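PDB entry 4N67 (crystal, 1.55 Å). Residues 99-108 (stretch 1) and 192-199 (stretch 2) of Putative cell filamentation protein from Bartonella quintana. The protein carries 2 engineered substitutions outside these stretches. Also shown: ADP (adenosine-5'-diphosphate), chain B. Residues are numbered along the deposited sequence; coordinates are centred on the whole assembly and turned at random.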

# COMPACT_ATOMS: atom_id res chain seq x y z
N ARG A 99 -1.90 -9.92 11.74
CA ARG A 99 -0.88 -9.43 12.69
C ARG A 99 0.48 -9.82 12.11
O ARG A 99 0.66 -10.98 11.75
CB ARG A 99 -1.05 -10.09 14.06
CG ARG A 99 -0.09 -9.61 15.14
CD ARG A 99 -0.43 -10.20 16.52
NE ARG A 99 0.03 -11.58 16.66
CZ ARG A 99 -0.09 -12.32 17.77
NH1 ARG A 99 -0.69 -11.84 18.86
NH2 ARG A 99 0.38 -13.56 17.80
N PRO A 100 1.44 -8.87 12.04
CA PRO A 100 2.73 -9.29 11.48
C PRO A 100 3.40 -10.32 12.38
O PRO A 100 3.32 -10.22 13.60
CB PRO A 100 3.56 -8.00 11.42
CG PRO A 100 2.72 -6.89 11.94
CD PRO A 100 1.35 -7.42 12.25
N LYS A 101 4.01 -11.32 11.75
CA LYS A 101 4.77 -12.35 12.48
C LYS A 101 5.78 -11.79 13.45
O LYS A 101 6.50 -10.84 13.15
CB LYS A 101 5.50 -13.22 11.46
CG LYS A 101 4.58 -14.14 10.69
CD LYS A 101 5.39 -15.07 9.80
CE LYS A 101 4.54 -16.18 9.20
NZ LYS A 101 3.34 -15.63 8.53
N GLY A 102 5.86 -12.38 14.65
CA GLY A 102 6.81 -11.98 15.64
C GLY A 102 6.43 -10.79 16.44
O GLY A 102 7.14 -10.40 17.35
N TYR A 103 5.30 -10.16 16.10
CA TYR A 103 4.95 -8.92 16.71
C TYR A 103 3.62 -8.94 17.41
O TYR A 103 2.74 -9.71 17.04
CB TYR A 103 4.99 -7.81 15.64
CG TYR A 103 6.40 -7.35 15.37
CD1 TYR A 103 7.08 -6.58 16.29
CD2 TYR A 103 7.05 -7.72 14.21
CE1 TYR A 103 8.37 -6.16 16.06
CE2 TYR A 103 8.36 -7.30 13.97
CZ TYR A 103 8.98 -6.52 14.87
OH TYR A 103 10.27 -6.09 14.65
N LYS A 104 3.47 -8.04 18.37
CA LYS A 104 2.30 -7.99 19.22
C LYS A 104 1.17 -7.14 18.64
O LYS A 104 0.02 -7.48 18.84
CB LYS A 104 2.65 -7.40 20.58
N VAL A 105 1.51 -6.06 17.94
CA VAL A 105 0.52 -5.08 17.50
C VAL A 105 -0.01 -5.49 16.12
O VAL A 105 0.75 -5.64 15.18
CB VAL A 105 1.10 -3.66 17.46
CG1 VAL A 105 0.03 -2.67 17.03
CG2 VAL A 105 1.62 -3.26 18.83
N PRO A 106 -1.33 -5.74 16.03
CA PRO A 106 -1.91 -6.15 14.77
C PRO A 106 -2.26 -4.97 13.86
O PRO A 106 -2.26 -3.80 14.29
CB PRO A 106 -3.19 -6.86 15.22
CG PRO A 106 -3.63 -6.08 16.41
CD PRO A 106 -2.34 -5.72 17.11
N PHE A 107 -2.57 -5.30 12.62
CA PHE A 107 -3.17 -4.34 11.69
C PHE A 107 -4.63 -4.12 12.05
O PHE A 107 -5.19 -4.79 12.92
CB PHE A 107 -3.04 -4.88 10.25
CG PHE A 107 -1.61 -5.05 9.78
CD1 PHE A 107 -0.78 -3.96 9.66
CD2 PHE A 107 -1.12 -6.30 9.45
CE1 PHE A 107 0.53 -4.10 9.23
CE2 PHE A 107 0.18 -6.44 9.00
CZ PHE A 107 1.00 -5.35 8.89
N ALA A 108 -5.26 -3.19 11.34
CA ALA A 108 -6.70 -2.93 11.48
C ALA A 108 -7.48 -4.23 11.32
O ALA A 108 -7.17 -5.07 10.47
CB ALA A 108 -7.14 -1.92 10.42
N SER A 192 8.63 1.18 9.34
CA SER A 192 7.24 0.70 9.54
C SER A 192 7.04 0.04 10.92
O SER A 192 6.10 0.34 11.65
CB SER A 192 6.88 -0.29 8.45
OG SER A 192 6.67 0.36 7.18
N ILE A 193 7.99 -0.81 11.29
CA ILE A 193 7.99 -1.44 12.60
C ILE A 193 8.09 -0.42 13.73
O ILE A 193 7.32 -0.46 14.69
CB ILE A 193 9.16 -2.44 12.69
CG1 ILE A 193 8.92 -3.62 11.76
CG2 ILE A 193 9.34 -2.91 14.14
CD1 ILE A 193 10.16 -4.45 11.49
N GLU A 194 9.05 0.50 13.64
CA GLU A 194 9.18 1.52 14.66
C GLU A 194 7.89 2.28 14.88
O GLU A 194 7.48 2.51 16.02
CB GLU A 194 10.31 2.49 14.31
CG GLU A 194 11.71 1.98 14.64
CD GLU A 194 11.86 1.65 16.11
OE1 GLU A 194 11.54 2.51 16.96
OE2 GLU A 194 12.23 0.50 16.40
N ALA A 195 7.22 2.67 13.78
CA ALA A 195 6.01 3.45 13.92
C ALA A 195 4.87 2.64 14.54
O ALA A 195 4.22 3.08 15.47
CB ALA A 195 5.57 4.04 12.57
N MET A 196 4.65 1.44 14.03
CA MET A 196 3.46 0.69 14.44
C MET A 196 3.63 -0.16 15.70
O MET A 196 2.70 -0.31 16.50
CB MET A 196 2.97 -0.20 13.32
CG MET A 196 1.54 -0.65 13.54
SD MET A 196 0.80 -1.53 12.18
CE MET A 196 0.68 -3.19 12.84
N GLN A 197 4.81 -0.73 15.86
CA GLN A 197 5.09 -1.65 16.98
C GLN A 197 5.63 -0.89 18.18
O GLN A 197 5.37 -1.29 19.33
CB GLN A 197 6.10 -2.71 16.54
CG GLN A 197 5.64 -3.59 15.41
CD GLN A 197 4.35 -4.34 15.73
OE1 GLN A 197 4.11 -4.73 16.87
NE2 GLN A 197 3.53 -4.56 14.71
N HIS A 198 6.35 0.20 17.93
CA HIS A 198 7.08 0.91 19.01
C HIS A 198 6.70 2.37 19.20
O HIS A 198 7.33 3.07 20.01
CB HIS A 198 8.59 0.78 18.79
CG HIS A 198 9.04 -0.64 18.62
ND1 HIS A 198 8.60 -1.66 19.44
CD2 HIS A 198 9.88 -1.21 17.74
CE1 HIS A 198 9.16 -2.79 19.07
NE2 HIS A 198 9.95 -2.55 18.04
N ASN A 199 5.66 2.81 18.51
CA ASN A 199 5.11 4.16 18.68
C ASN A 199 6.20 5.20 18.48
O ASN A 199 6.30 6.17 19.25
CB ASN A 199 4.48 4.30 20.07
CG ASN A 199 3.61 5.53 20.20
OD1 ASN A 199 2.89 5.90 19.27
ND2 ASN A 199 3.68 6.19 21.36
PB ADP B . 2.18 -7.58 2.12
O1B ADP B . 1.92 -8.74 3.08
O2B ADP B . 1.04 -6.62 2.16
O3B ADP B . 2.51 -8.01 0.69
PA ADP B . 4.47 -5.80 2.60
O1A ADP B . 5.94 -6.25 2.59
O2A ADP B . 3.96 -5.15 1.33
O3A ADP B . 3.50 -7.09 2.89
O5' ADP B . 4.26 -4.88 3.88
C5' ADP B . 3.15 -3.99 4.00
C4' ADP B . 3.60 -2.80 4.85
O4' ADP B . 3.74 -3.21 6.22
C3' ADP B . 4.94 -2.21 4.40
O3' ADP B . 4.88 -0.77 4.37
C2' ADP B . 5.91 -2.69 5.46
O2' ADP B . 7.05 -1.85 5.66
C1' ADP B . 5.03 -2.74 6.68
N9 ADP B . 5.50 -3.63 7.76
C8 ADP B . 6.34 -4.67 7.70
N7 ADP B . 6.45 -5.21 8.94
C5 ADP B . 5.69 -4.51 9.79
C6 ADP B . 5.36 -4.54 11.22
N6 ADP B . 5.93 -5.52 11.99
N1 ADP B . 4.50 -3.64 11.73
C2 ADP B . 3.95 -2.69 10.93
N3 ADP B . 4.22 -2.61 9.61
C4 ADP B . 5.04 -3.46 9.00
O HOH W 1 11.42 -4.65 16.65

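The apolar centre of the contact is built around the end of Met 196. Its CA-to-CB bond points toward stretch 1, and with chi1 and chi2 both t (-163° and 172°) the chain runs out extended, so that the terminal methyl reaches the loop. There Met 196 CE lies 3.6 Å from Phe 107 CD1, 4.3 Å from Val 105 CG1 and 4.3 Å from Pro 100 CD, and it also packs against backbone, 3.4 Å from Val 105 O and 3.3 Å from Pro 106 O. An unbranched, flexible side chain suits this place, since one methyl must fit among three apolar side chains. The CA-to-CB bond of Phe 107 points away, but the end of its side chain, with chi1 m (-63°), comes nearer; Met 196 SD stands 4.8 Å from the centroid of the buried Phe 107 ring, 58° off the normal, an oblique sulfur-aromatic contact.

One helical turn earlier, the CA-to-CB bond of Ile 193 also points toward stretch 1, and the residue makes the second apolar contact, Ile 193 CG2 lying 3.7 Å from Tyr 103 CZ. The CA-to-CB bond of Tyr 103 points toward stretch 2, with chi1 m (-80°). Tyr 103 is also the last residue of a type II turn that begins at Pro 100, closed by Tyr 103 N to Pro 100 O at 3.2 Å. Gly 102 occupies the turn with phi 81°, a value that favours glycine.

Between these apolar contacts, Gln 197 supplies the direct hydrogen bonds between the stretches. Its CA-to-CB bond is directed sideways, yet with chi1 and chi2 both m (-61° and -58°) the end of the side chain comes nearer stretch 1. Val 105 N donates to Gln 197 OE1 (3.1 Å, 152°), and Gln 197 NE2 donates to Val 105 O (3.0 Å, 167°). A primary amide carries both a donor and an acceptor, so a single side chain satisfies both backbone groups of Val 105, much as a neighbouring strand might. The CA atoms of Val 105 and Gln 197 are 5.7 Å apart. Gln 197 NE2 also donates to ADP N1 (3.3 Å, 173°), tying the loop-helix junction to the adenine. Nearby, Met 196 SD approaches ADP C2 at 3.6 Å and Tyr 103 CD2 approaches ADP N6 at 3.3 Å, so the nucleotide packs against both stretches.

At the polar edge, the CA-to-CB bond of exposed His 198 is sideways while its ring comes nearer Tyr 103: His 198 NE2 lies 4.4 Å from Tyr 103 CE1. Water 1 bridges the pair, its O 2.7 Å from Tyr 103 OH and 2.9 Å from His 198 NE2. Tyr 103 OH thus both lies 3.4 Å from Ile 193 CG2 and hydrogen-bonds water 1. In all, the two stretches bury 398 Å², both sides summed.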